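Segregation and condensation protein A (Bacillus subtilis, PDB 5H66) is the kleisin subunit of the bacterial SMC condensin complex, where it probably bridges the two heads of the SMC dimer and helps to condense and segregate chromosomes. Local coordinates at residues 55-59 against 71-75. Numbering follows the deposited sequence.
Sequences NQLVL and ITGSE
Val58 and Ile71 supply the apolar side-chain contact between these two antiparallel strands. They are diagonal neighbours on one face of the hairpin, and their branches cross at a slant, with Val58 CG1 3.5 Å from Ile71 CG2. Each of these methyls lies anti to its own main-chain nitrogen (chi1 165° for Val58), which turns it across to the partner strand. The longer arm of Ile71, CG1 with CD1, leads away from segment 55-59, Ile71 also packing on Phe30 and Leu33.

Leu59 and Thr72 face each other on the opposite side of the sheet as a hydrogen-bonded pair, Leu59 CB lying 4.3 Å from Thr72 CB. Leu59 N bonds almost straight to Thr72 O, though the modelled 2.5 Å is doubtfully short; the return bond, from Thr72 N to Leu59 O at 2.9 Å, is more bent, and its donor lies in the carbonyl plane. Val58 CA also offers its hydrogen to Thr72 O, CA to O 3.3 Å.

Val58 pairs with Gly73 at a non-hydrogen-bonded position. Just beyond, the pairing frays: Ser74 N reaches Leu57 O at 3.2 Å with an N-H...O angle of only 129°, a weak bond. Ser74 lays its CB against the same carbonyl, while Ser74 OG, anti to the main-chain nitrogen (chi1 -167°), lies 3.7 Å from Gln56 O.

Gln56, with positive phi, is the C-prime residue of the Schellman motif that ends helix 39-54. Val58 packs on Leu52 of that helix, and both Val58 and Ile71 rest on Leu21 of helix 11-23. Strand 69-73 is the middle one of three, joined to strand 28-29 by backbone bonding between Ile71 and Ile28; the hairpin of strands 58-62 and 69-73 is the wing of a winged-helix domain, as in other kleisin C-terminal regions.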
loop_
_atom_site.group_PDB
_atom_site.type_symbol
_atom_site.label_atom_id
_atom_site.label_comp_id
_atom_site.label_asym_id
_atom_site.label_seq_id
_atom_site.Cartn_x
_atom_site.Cartn_y
_atom_site.Cartn_z
ATOM N N ASN C 55 -4.511 27.409 -6.352
ATOM C CA ASN C 55 -4.692 28.801 -5.966
ATOM C C ASN C 55 -5.641 29.547 -6.895
ATOM O O ASN C 55 -5.677 30.782 -6.859
ATOM C CB ASN C 55 -3.339 29.512 -5.912
ATOM C CG ASN C 55 -2.425 28.935 -4.851
ATOM O OD1 ASN C 55 -2.887 28.328 -3.880
ATOM N ND2 ASN C 55 -1.121 29.114 -5.031
ATOM N N GLN C 56 -6.395 28.825 -7.728
ATOM C CA GLN C 56 -7.456 29.405 -8.553
ATOM C C GLN C 56 -6.927 30.518 -9.456
ATOM O O GLN C 56 -7.603 31.520 -9.695
ATOM C CB GLN C 56 -8.610 29.912 -7.683
ATOM C CG GLN C 56 -9.071 28.932 -6.607
ATOM C CD GLN C 56 -10.439 28.335 -6.897
ATOM O OE1 GLN C 56 -10.728 27.925 -8.023
ATOM N NE2 GLN C 56 -11.290 28.279 -5.876
ATOM N N LEU C 57 -5.704 30.346 -9.963
ATOM C CA LEU C 57 -5.087 31.325 -10.847
ATOM C C LEU C 57 -4.990 30.864 -12.292
ATOM O O LEU C 57 -4.689 31.685 -13.165
ATOM C CB LEU C 57 -3.677 31.691 -10.351
ATOM C CG LEU C 57 -3.520 32.238 -8.932
ATOM C CD1 LEU C 57 -2.049 32.432 -8.607
ATOM C CD2 LEU C 57 -4.280 33.539 -8.764
ATOM N N VAL C 58 -5.228 29.586 -12.570
ATOM C CA VAL C 58 -5.067 29.029 -13.908
ATOM C C VAL C 58 -6.229 28.085 -14.186
ATOM O O VAL C 58 -6.688 27.373 -13.287
ATOM C CB VAL C 58 -3.711 28.302 -14.049
ATOM C CG1 VAL C 58 -3.692 27.413 -15.277
ATOM C CG2 VAL C 58 -2.568 29.306 -14.100
ATOM N N LEU C 59 -6.720 28.097 -15.424
ATOM C CA LEU C 59 -7.708 27.132 -15.888
ATOM C C LEU C 59 -7.024 26.102 -16.777
ATOM O O LEU C 59 -6.212 26.449 -17.641
ATOM C CB LEU C 59 -8.846 27.820 -16.651
ATOM C CG LEU C 59 -9.612 27.032 -17.724
ATOM C CD1 LEU C 59 -10.400 25.859 -17.134
ATOM C CD2 LEU C 59 -10.540 27.955 -18.504
ATOM N N ILE C 71 -3.500 25.637 -20.991
ATOM C CA ILE C 71 -3.433 26.469 -19.796
ATOM C C ILE C 71 -4.000 27.843 -20.122
ATOM O O ILE C 71 -3.706 28.411 -21.182
ATOM C CB ILE C 71 -1.980 26.574 -19.290
ATOM C CG1 ILE C 71 -1.498 25.228 -18.744
ATOM C CG2 ILE C 71 -1.837 27.665 -18.244
ATOM C CD1 ILE C 71 -0.255 24.703 -19.402
ATOM N N THR C 72 -4.810 28.380 -19.211
ATOM C CA THR C 72 -5.386 29.708 -19.374
ATOM C C THR C 72 -5.433 30.409 -18.025
ATOM O O THR C 72 -5.812 29.806 -17.017
ATOM C CB THR C 72 -6.798 29.638 -19.982
ATOM O OG1 THR C 72 -6.725 29.086 -21.303
ATOM C CG2 THR C 72 -7.428 31.022 -20.054
ATOM N N GLY C 73 -5.036 31.682 -18.010
ATOM C CA GLY C 73 -5.125 32.468 -16.797
ATOM C C GLY C 73 -6.562 32.721 -16.384
ATOM O O GLY C 73 -7.499 32.606 -17.173
ATOM N N SER C 74 -6.736 33.081 -15.115
ATOM C CA SER C 74 -8.062 33.252 -14.529
ATOM C C SER C 74 -8.453 34.704 -14.294
ATOM O O SER C 74 -9.626 35.049 -14.455
ATOM C CB SER C 74 -8.154 32.490 -13.203
ATOM O OG SER C 74 -9.500 32.389 -12.770
ATOM N N GLU C 75 -7.504 35.555 -13.901
ATOM C CA GLU C 75 -7.767 36.966 -13.604
ATOM C C GLU C 75 -8.775 37.131 -12.463
ATOM O O GLU C 75 -9.247 36.160 -11.869
ATOM C CB GLU C 75 -8.263 37.701 -14.857
ATOM C CG GLU C 75 -7.981 39.196 -14.870
ATOM C CD GLU C 75 -8.935 39.959 -15.771
ATOM O OE1 GLU C 75 -10.055 39.459 -16.011
ATOM O OE2 GLU C 75 -8.566 41.060 -16.235
#